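Local coordinates for mannan endo-1,4-beta-mannosidase (Cryptopygus antarcticus, PDB 4OOZ), which hydrolyses the 1,4-beta-mannosidic backbone of mannans at random internal linkages, releasing mainly short mannooligosaccharides and very little free mannose, at residues P92-H97 with S140-L145; N144-E149 with K216-T221; E183-P188 with G210-M215. One frame throughout, in Å; residues are numbered along the deposited sequence.

Interaction 1 of 3, residues P92-H97 with S140-L145; sequences PAFDSH and SNVQNL. With BMA (beta-D-mannopyranose), chain D.
Asp95 OD1 gathers several backbone N-H groups in a turn whose own carbonyl, Asp95 O, lies 4.3 Å from Asn141 ND2 across the contact. The bond from His97 N to Asp95 OD1 measures 2.6 Å and makes an Asx turn; it is bent, with an N-H...O angle of 131°, and the nitrogen stands above the carboxylate plane. Phe99 N donates to the same oxygen, Gly98 N only weakly, consistent with a well-defined reversal between strands 93-94 and 100-102. Phe94, just before the turn, carries the contact. Its CG is anti to the carbonyl carbon (chi1 -71°), and its CB already points toward the 140-145 segment, which brings the ring up against Asn141. There Asn141 CB sits over the middle of the ring face, 3.4 Å from the Phe94 centroid, a CH-pi contact with the carbon directly on the ring normal. The two side chains slide past each other in opposite directions, and the amide nitrogen of Asn141 lies back beside Phe94 CB, toward the root of the ring. Amide and ring planes are nearly perpendicular, 89° apart. In the (beta/alpha)8 barrel of family 5 glycosyl hydrolases this packing joins two successive beta-alpha loops, those following strands 79-86 and 126-133. The far end of the ring meets aliphatic groups: Leu145 CD1 lies at its edge, 4.1 Å from Phe94 CZ, and Val142 CG2 approaches Phe94 CE2 to 4.1 Å, the valine crossing the phenylalanine at about a right angle. Phe132 of strand 126-133 touches both Val142 and Leu145. Beyond them Asn144, a substrate-binding residue, brings its ND2 within 3.0 Å of O2 of the mannose of chain D.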
# COMPACT_ATOMS: atom_id res chain seq x y z
N PRO A 92 -15.17 -3.03 7.34
CA PRO A 92 -16.36 -3.71 6.84
C PRO A 92 -17.49 -3.73 7.86
O PRO A 92 -17.32 -3.21 8.97
CB PRO A 92 -15.85 -5.13 6.57
CG PRO A 92 -14.82 -5.33 7.63
CD PRO A 92 -14.18 -3.98 7.88
N ALA A 93 -18.63 -4.31 7.50
CA ALA A 93 -19.79 -4.34 8.39
C ALA A 93 -19.69 -5.50 9.38
O ALA A 93 -19.58 -6.66 8.98
CB ALA A 93 -21.07 -4.44 7.59
N PHE A 94 -19.73 -5.18 10.67
CA PHE A 94 -19.69 -6.17 11.73
C PHE A 94 -21.06 -6.38 12.35
O PHE A 94 -21.90 -5.48 12.33
CB PHE A 94 -18.71 -5.75 12.83
CG PHE A 94 -17.26 -5.82 12.43
CD1 PHE A 94 -16.55 -7.00 12.56
CD2 PHE A 94 -16.61 -4.70 11.94
CE1 PHE A 94 -15.22 -7.07 12.22
CE2 PHE A 94 -15.28 -4.77 11.59
CZ PHE A 94 -14.58 -5.95 11.72
N ASP A 95 -21.29 -7.56 12.92
CA ASP A 95 -22.53 -7.78 13.67
C ASP A 95 -22.32 -7.42 15.14
O ASP A 95 -21.35 -6.75 15.49
CB ASP A 95 -23.04 -9.22 13.53
CG ASP A 95 -22.10 -10.26 14.14
OD1 ASP A 95 -21.25 -9.93 14.98
OD2 ASP A 95 -22.24 -11.45 13.77
N SER A 96 -23.23 -7.88 15.99
CA SER A 96 -23.15 -7.60 17.41
C SER A 96 -22.01 -8.36 18.08
O SER A 96 -21.50 -7.95 19.11
CB SER A 96 -24.48 -7.96 18.09
OG SER A 96 -24.79 -9.33 17.90
N HIS A 97 -21.61 -9.48 17.47
CA HIS A 97 -20.60 -10.35 18.07
C HIS A 97 -19.20 -10.07 17.54
O HIS A 97 -18.23 -10.66 18.01
CB HIS A 97 -20.96 -11.81 17.83
CG HIS A 97 -22.32 -12.18 18.33
ND1 HIS A 97 -23.34 -12.58 17.49
CD2 HIS A 97 -22.83 -12.20 19.58
CE1 HIS A 97 -24.42 -12.84 18.21
NE2 HIS A 97 -24.14 -12.62 19.48
N SER A 140 -12.49 -1.83 18.05
CA SER A 140 -12.36 -3.08 18.79
C SER A 140 -12.63 -4.31 17.94
O SER A 140 -12.11 -5.39 18.21
CB SER A 140 -13.29 -3.07 20.00
OG SER A 140 -12.89 -2.10 20.95
N ASN A 141 -13.44 -4.15 16.90
CA ASN A 141 -13.76 -5.27 16.01
C ASN A 141 -12.62 -5.59 15.07
O ASN A 141 -12.27 -6.75 14.89
CB ASN A 141 -15.05 -5.00 15.23
CG ASN A 141 -16.25 -4.80 16.13
OD1 ASN A 141 -16.11 -4.52 17.32
ND2 ASN A 141 -17.43 -5.00 15.58
N VAL A 142 -12.07 -4.55 14.45
CA VAL A 142 -10.90 -4.70 13.58
C VAL A 142 -9.71 -5.24 14.37
O VAL A 142 -9.01 -6.14 13.91
CB VAL A 142 -10.51 -3.35 12.93
CG1 VAL A 142 -9.30 -3.51 12.03
CG2 VAL A 142 -11.69 -2.78 12.16
N GLN A 143 -9.51 -4.70 15.57
CA GLN A 143 -8.43 -5.15 16.45
C GLN A 143 -8.52 -6.65 16.75
O GLN A 143 -7.51 -7.30 16.97
CB GLN A 143 -8.44 -4.37 17.76
CG GLN A 143 -8.03 -2.91 17.62
CD GLN A 143 -8.25 -2.12 18.90
OE1 GLN A 143 -8.30 -2.69 19.99
NE2 GLN A 143 -8.39 -0.81 18.76
N ASN A 144 -9.74 -7.19 16.75
CA ASN A 144 -9.92 -8.60 17.05
C ASN A 144 -9.74 -9.49 15.82
O ASN A 144 -9.69 -10.71 15.94
CB ASN A 144 -11.28 -8.85 17.68
CG ASN A 144 -11.33 -8.46 19.14
OD1 ASN A 144 -10.29 -8.22 19.75
ND2 ASN A 144 -12.53 -8.40 19.70
N LEU A 145 -9.64 -8.87 14.65
CA LEU A 145 -9.37 -9.62 13.43
C LEU A 145 -7.97 -10.22 13.45
O LEU A 145 -7.68 -11.17 12.73
CB LEU A 145 -9.55 -8.73 12.20
CG LEU A 145 -10.97 -8.34 11.83
CD1 LEU A 145 -10.98 -7.52 10.55
CD2 LEU A 145 -11.85 -9.57 11.69
C1 BMA D . -13.18 -13.50 20.95
C2 BMA D . -12.17 -12.76 20.08
C3 BMA D . -10.78 -12.96 20.67
C4 BMA D . -10.72 -12.68 22.18
C5 BMA D . -11.93 -13.29 22.95
C6 BMA D . -12.07 -12.77 24.37
O2 BMA D . -12.41 -11.36 20.08
O3 BMA D . -9.82 -12.15 20.00
O4 BMA D . -9.52 -13.24 22.67
O5 BMA D . -13.17 -13.01 22.26
O6 BMA D . -11.12 -13.44 25.19

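Interaction 2 of 3, residues N144-E149 with K216-T221; sequences NLFWDE and KQILKT. With BMA (beta-D-mannopyranose), chain D; BMA (beta-D-mannopyranose), chain B; BMA (beta-D-mannopyranose), chain C.
The mannan-binding cleft is built here around the indole of Trp147, which is packed between helix 215-232 and the sugar. Gln217 CG lies over one face, 4.1 Å from the centroid of the six-membered ring of Trp147, in a CH-pi contact displaced toward the rim. The mannose of chain C takes the opposite face, its C4 standing 4.0 Å above the Trp147 ring plane. The plane of the Gln217 end group, whichever way its O and N are placed, lies nearly parallel to the indole, although the two side chains cross at about a right angle. Beside this sandwich, Phe146 turns its ring to Thr221, whose CG2 stands over the face at 4.2 Å from the Phe146 centroid. With Thr221 CG2 anti to the backbone N, its hydroxyl (chi1 -61°) is left beside that N and reaches back along the helix. Thr221 OG1 thus donates to Gln217 O at 2.8 Å, meeting that carbonyl from the face opposite to Thr221 N, so the oxygen is held twice. Ile218 CA lies at the edge of the Phe146 ring, and Phe213 stacks on this same ring from outside the two segments. Toward solvent, Glu149 OE2 and Lys220 NZ form a rather long salt bridge of 3.5 Å. Asp148 divides its carboxylate: OD1 caps helix 149-167 by accepting from Lys151 N, while Asp148 OD2 receives O6 of the chain B mannose at 2.7 Å. The chain D unit lies between those of chains B and C, so the 144-149 loop follows three consecutive sugars. An aromatic platform beneath a pyranose, carried on a beta-alpha loop of a (beta/alpha)8 barrel, is typical of a glycoside hydrolase subsite.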
# COMPACT_ATOMS: atom_id res chain seq x y z
N ASN A 144 -9.74 -7.19 16.75
CA ASN A 144 -9.92 -8.60 17.05
C ASN A 144 -9.74 -9.49 15.82
O ASN A 144 -9.69 -10.71 15.94
CB ASN A 144 -11.28 -8.85 17.68
CG ASN A 144 -11.33 -8.46 19.14
OD1 ASN A 144 -10.29 -8.22 19.75
ND2 ASN A 144 -12.53 -8.40 19.70
N LEU A 145 -9.64 -8.87 14.65
CA LEU A 145 -9.37 -9.62 13.43
C LEU A 145 -7.97 -10.22 13.45
O LEU A 145 -7.68 -11.17 12.73
CB LEU A 145 -9.55 -8.73 12.20
CG LEU A 145 -10.97 -8.34 11.83
CD1 LEU A 145 -10.98 -7.52 10.55
CD2 LEU A 145 -11.85 -9.57 11.69
N PHE A 146 -7.10 -9.64 14.28
CA PHE A 146 -5.73 -10.12 14.42
C PHE A 146 -5.66 -11.30 15.37
O PHE A 146 -4.77 -12.15 15.26
CB PHE A 146 -4.81 -9.01 14.91
CG PHE A 146 -4.60 -7.91 13.91
CD1 PHE A 146 -5.59 -6.96 13.68
CD2 PHE A 146 -3.41 -7.81 13.21
CE1 PHE A 146 -5.39 -5.95 12.76
CE2 PHE A 146 -3.21 -6.80 12.29
CZ PHE A 146 -4.20 -5.87 12.07
N TRP A 147 -6.59 -11.36 16.31
CA TRP A 147 -6.56 -12.36 17.36
C TRP A 147 -7.50 -13.54 17.09
O TRP A 147 -7.10 -14.69 17.24
CB TRP A 147 -6.91 -11.72 18.70
CG TRP A 147 -5.88 -10.77 19.21
CD1 TRP A 147 -5.89 -9.41 19.10
CD2 TRP A 147 -4.68 -11.10 19.93
NE1 TRP A 147 -4.78 -8.87 19.70
CE2 TRP A 147 -4.02 -9.89 20.21
CE3 TRP A 147 -4.11 -12.30 20.35
CZ2 TRP A 147 -2.81 -9.85 20.90
CZ3 TRP A 147 -2.91 -12.26 21.03
CH2 TRP A 147 -2.27 -11.04 21.30
N ASP A 148 -8.73 -13.24 16.70
CA ASP A 148 -9.72 -14.29 16.47
C ASP A 148 -9.67 -14.79 15.03
O ASP A 148 -9.84 -14.01 14.09
CB ASP A 148 -11.12 -13.79 16.82
CG ASP A 148 -12.14 -14.92 16.94
OD1 ASP A 148 -12.27 -15.72 15.99
OD2 ASP A 148 -12.80 -15.02 17.99
N GLU A 149 -9.45 -16.09 14.87
CA GLU A 149 -9.37 -16.69 13.55
C GLU A 149 -10.73 -16.75 12.87
O GLU A 149 -10.83 -16.61 11.65
CB GLU A 149 -8.79 -18.11 13.63
CG GLU A 149 -7.37 -18.16 14.18
CD GLU A 149 -6.75 -19.54 14.05
OE1 GLU A 149 -7.31 -20.39 13.32
OE2 GLU A 149 -5.69 -19.78 14.67
N LYS A 216 3.95 -11.69 15.60
CA LYS A 216 3.38 -12.97 15.20
C LYS A 216 1.94 -12.84 14.71
O LYS A 216 1.55 -13.45 13.72
CB LYS A 216 3.47 -13.97 16.36
CG LYS A 216 2.86 -15.32 16.08
CD LYS A 216 3.71 -16.43 16.66
CE LYS A 216 4.17 -16.14 18.07
NZ LYS A 216 5.26 -17.06 18.53
N GLN A 217 1.16 -12.01 15.40
CA GLN A 217 -0.25 -11.80 15.06
C GLN A 217 -0.42 -11.01 13.78
O GLN A 217 -1.31 -11.30 12.98
CB GLN A 217 -0.98 -11.09 16.21
CG GLN A 217 -1.02 -11.89 17.49
CD GLN A 217 -1.58 -13.28 17.29
OE1 GLN A 217 -2.59 -13.46 16.61
NE2 GLN A 217 -0.91 -14.28 17.86
N ILE A 218 0.43 -10.01 13.59
CA ILE A 218 0.40 -9.20 12.38
C ILE A 218 0.76 -10.04 11.16
O ILE A 218 0.11 -9.97 10.12
CB ILE A 218 1.35 -8.01 12.47
CG1 ILE A 218 1.19 -7.29 13.81
CG2 ILE A 218 1.11 -7.06 11.32
CD1 ILE A 218 2.18 -6.17 14.03
N LEU A 219 1.82 -10.83 11.30
CA LEU A 219 2.27 -11.70 10.23
C LEU A 219 1.25 -12.78 9.92
O LEU A 219 1.09 -13.17 8.77
CB LEU A 219 3.61 -12.35 10.58
CG LEU A 219 4.81 -11.40 10.71
CD1 LEU A 219 6.07 -12.20 10.98
CD2 LEU A 219 4.94 -10.55 9.47
N LYS A 220 0.57 -13.27 10.96
CA LYS A 220 -0.50 -14.24 10.78
C LYS A 220 -1.65 -13.64 9.99
O LYS A 220 -2.13 -14.21 9.00
CB LYS A 220 -1.00 -14.72 12.15
CG LYS A 220 -1.92 -15.92 12.08
CD LYS A 220 -2.76 -16.04 13.34
CE LYS A 220 -3.14 -17.49 13.59
NZ LYS A 220 -3.63 -18.14 12.34
N THR A 221 -2.09 -12.47 10.43
CA THR A 221 -3.18 -11.75 9.80
C THR A 221 -2.89 -11.53 8.34
O THR A 221 -3.62 -12.00 7.46
CB THR A 221 -3.43 -10.39 10.48
OG1 THR A 221 -3.78 -10.61 11.85
CG2 THR A 221 -4.55 -9.65 9.78
C1 BMA D . -13.18 -13.50 20.95
C2 BMA D . -12.17 -12.76 20.08
C3 BMA D . -10.78 -12.96 20.67
C4 BMA D . -10.72 -12.68 22.18
C5 BMA D . -11.93 -13.29 22.95
C6 BMA D . -12.07 -12.77 24.37
O2 BMA D . -12.41 -11.36 20.08
O3 BMA D . -9.82 -12.15 20.00
O4 BMA D . -9.52 -13.24 22.67
O5 BMA D . -13.17 -13.01 22.26
O6 BMA D . -11.12 -13.44 25.19
C1 BMA B . -18.10 -15.30 20.99
C2 BMA B . -17.87 -14.04 21.83
C3 BMA B . -16.65 -13.29 21.29
C4 BMA B . -15.43 -14.21 21.07
C5 BMA B . -15.83 -15.51 20.31
C6 BMA B . -14.73 -16.55 20.25
O1 BMA B . -19.13 -16.02 21.62
O2 BMA B . -17.58 -14.37 23.17
O3 BMA B . -16.29 -12.21 22.14
O4 BMA B . -14.47 -13.49 20.31
O5 BMA B . -16.96 -16.11 20.98
O6 BMA B . -14.48 -16.87 18.89
C1 BMA C . -8.66 -12.24 23.24
C2 BMA C . -7.32 -12.89 23.58
C3 BMA C . -6.39 -11.88 24.24
C4 BMA C . -6.37 -10.50 23.51
C5 BMA C . -7.81 -10.06 23.15
C6 BMA C . -7.86 -8.80 22.31
O2 BMA C . -6.68 -13.33 22.39
O3 BMA C . -5.07 -12.42 24.35
O4 BMA C . -5.81 -9.49 24.36
O5 BMA C . -8.47 -11.11 22.44
O6 BMA C . -7.95 -7.69 23.19

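Interaction 3 of 3, residues E183-P188 with G210-M215; sequences EGTLQP and GKKFPM. With BMA (beta-D-mannopyranose), chain E; BMA (beta-D-mannopyranose), chain F.
Gln187 runs from the backbone pairing with Phe213 out to the sugar. Its CB lies 3.8 Å from Pro214 N. CG, placed anti to the backbone N (chi1 -163°), comes 3.9 Å from Lys211 CB, the two side chains crossing at about a right angle, and along the extended chain CG, CD and NE2 pass the Lys211 carbonyl in turn. Gln187 OE1 lies 3.6 Å from both O4 of the chain E mannose and O2 of the chain F mannose. At the tip Gln187 NE2 donates to O3 of the chain E mannose at 3.1 Å, with an N-H...O angle of 143°. Weaker bonds run from the same nitrogen to Lys211 O, at 3.2 Å, and to the ring oxygen O5 of the chain F mannose, so one amide spans the junction of two linked sugars. Shortened to an alanine, this position would lose the amide, and O3 of the chain E unit is likely to be left without this donor. The root of the side chain is held by a single beta bridge between Leu186 and Phe213: Gln187 N donates to Phe213 O at 2.7 Å, and Phe213 N to Thr185 O at 3.0 Å. The hydroxyl of Thr185 lies at the edge of the Phe213 ring, in its plane, and is hydrogen-bonded to Gly134 O. Leu186 CD1 packs 3.9 Å from Met215 SD. The bridge thus joins the loop leaving strand 173-180 to the entry of helix 215-232, with Leu186 and Phe213 both resting on Ile218 of that helix.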
# COMPACT_ATOMS: atom_id res chain seq x y z
N GLU A 183 3.52 -1.36 12.20
CA GLU A 183 4.39 -1.10 13.34
C GLU A 183 3.79 -0.02 14.24
O GLU A 183 4.24 0.18 15.36
CB GLU A 183 5.79 -0.70 12.88
CG GLU A 183 6.46 -1.71 11.96
CD GLU A 183 6.06 -1.54 10.51
OE1 GLU A 183 5.75 -0.41 10.10
OE2 GLU A 183 6.07 -2.55 9.77
N GLY A 184 2.78 0.67 13.72
CA GLY A 184 2.09 1.68 14.49
C GLY A 184 1.39 1.10 15.70
O GLY A 184 1.39 1.68 16.77
N THR A 185 0.80 -0.08 15.51
CA THR A 185 0.11 -0.77 16.59
C THR A 185 0.78 -2.10 16.90
O THR A 185 0.11 -3.10 17.18
CB THR A 185 -1.37 -1.00 16.26
OG1 THR A 185 -1.49 -1.52 14.93
CG2 THR A 185 -2.13 0.32 16.34
N LEU A 186 2.10 -2.11 16.83
CA LEU A 186 2.89 -3.30 17.13
C LEU A 186 3.21 -3.37 18.62
O LEU A 186 3.45 -2.34 19.25
CB LEU A 186 4.18 -3.31 16.31
CG LEU A 186 5.33 -4.21 16.80
CD1 LEU A 186 5.06 -5.67 16.46
CD2 LEU A 186 6.66 -3.75 16.23
N GLN A 187 3.19 -4.58 19.17
CA GLN A 187 3.65 -4.80 20.54
C GLN A 187 5.05 -5.41 20.49
O GLN A 187 5.20 -6.63 20.39
CB GLN A 187 2.69 -5.71 21.30
CG GLN A 187 2.87 -5.66 22.81
CD GLN A 187 1.85 -6.52 23.55
OE1 GLN A 187 1.85 -7.75 23.43
NE2 GLN A 187 0.97 -5.87 24.31
N PRO A 188 6.09 -4.56 20.55
CA PRO A 188 7.48 -5.00 20.38
C PRO A 188 7.92 -5.94 21.49
O PRO A 188 7.68 -5.66 22.66
CB PRO A 188 8.27 -3.68 20.44
CG PRO A 188 7.26 -2.60 20.20
CD PRO A 188 6.01 -3.11 20.81
N GLY A 210 -0.23 2.65 19.97
CA GLY A 210 -0.63 1.72 21.01
C GLY A 210 -0.16 0.31 20.72
O GLY A 210 -0.39 -0.21 19.64
N LYS A 211 0.50 -0.31 21.69
CA LYS A 211 1.08 -1.63 21.48
C LYS A 211 0.06 -2.74 21.67
O LYS A 211 -0.07 -3.30 22.76
CB LYS A 211 2.27 -1.82 22.42
CG LYS A 211 3.42 -0.89 22.09
CD LYS A 211 4.40 -0.72 23.23
CE LYS A 211 5.46 0.30 22.87
NZ LYS A 211 6.44 0.51 23.96
N LYS A 212 -0.65 -3.07 20.59
CA LYS A 212 -1.73 -4.05 20.65
C LYS A 212 -1.31 -5.42 20.11
O LYS A 212 -1.53 -6.44 20.77
CB LYS A 212 -2.94 -3.55 19.86
CG LYS A 212 -3.26 -2.08 20.07
CD LYS A 212 -4.52 -1.68 19.32
CE LYS A 212 -4.70 -0.17 19.34
NZ LYS A 212 -4.52 0.37 20.72
N PHE A 213 -0.72 -5.44 18.92
CA PHE A 213 -0.45 -6.69 18.23
C PHE A 213 1.03 -7.06 18.18
O PHE A 213 1.84 -6.34 17.60
CB PHE A 213 -0.99 -6.62 16.80
CG PHE A 213 -2.36 -6.03 16.70
CD1 PHE A 213 -3.46 -6.76 17.12
CD2 PHE A 213 -2.56 -4.76 16.19
CE1 PHE A 213 -4.73 -6.22 17.03
CE2 PHE A 213 -3.83 -4.23 16.09
CZ PHE A 213 -4.91 -4.96 16.52
N PRO A 214 1.38 -8.19 18.81
CA PRO A 214 2.72 -8.77 18.65
C PRO A 214 2.96 -9.16 17.19
O PRO A 214 2.00 -9.46 16.48
CB PRO A 214 2.68 -10.01 19.56
CG PRO A 214 1.23 -10.30 19.78
CD PRO A 214 0.55 -8.97 19.74
N MET A 215 4.22 -9.14 16.76
CA MET A 215 4.57 -9.36 15.36
C MET A 215 3.97 -10.64 14.79
O MET A 215 3.53 -10.67 13.64
CB MET A 215 6.09 -9.39 15.19
CG MET A 215 6.55 -9.20 13.76
SD MET A 215 6.23 -7.52 13.21
CE MET A 215 5.63 -7.82 11.55
C1 BMA E . -4.37 -9.46 24.32
C2 BMA E . -3.88 -8.00 24.47
C3 BMA E . -2.36 -7.93 24.72
C4 BMA E . -1.90 -8.96 25.76
C5 BMA E . -2.39 -10.35 25.33
C6 BMA E . -1.96 -11.46 26.28
O2 BMA E . -4.51 -7.37 25.58
O3 BMA E . -1.96 -6.63 25.11
O4 BMA E . -0.48 -8.96 25.84
O5 BMA E . -3.82 -10.32 25.30
O6 BMA E . -1.89 -12.68 25.54
C1 BMA F . -0.05 -8.57 27.17
C2 BMA F . 1.16 -9.44 27.57
C3 BMA F . 1.80 -8.93 28.88
C4 BMA F . 1.98 -7.41 28.86
C5 BMA F . 0.64 -6.75 28.56
C6 BMA F . 0.72 -5.23 28.56
O2 BMA F . 2.18 -9.40 26.58
O3 BMA F . 3.05 -9.57 29.13
O4 BMA F . 2.48 -6.96 30.11
O5 BMA F . 0.21 -7.18 27.26
O6 BMA F . -0.13 -4.75 27.53

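Followed from the N terminus, the three interactions illustrate how long beta-alpha loops brace one another. Interaction 1 closes first, bringing together the loops on either side of helix 109-122 and strand 126-133. Interaction 2 begins on the residues where it ends, sharing Asn144 and Leu145, and spans helix 149-167 and strand 173-180 to reach helix 215-232. Interaction 3 opens and closes within that span, pinching off the excursion that contains helix 201-204; none of the three cross. Phe213 of interaction 3 packs against Trp147 of interaction 2 and also touches Gln143 of the 140-145 segment. The 144-149 and 183-188 segments both contact the bound mannose chain.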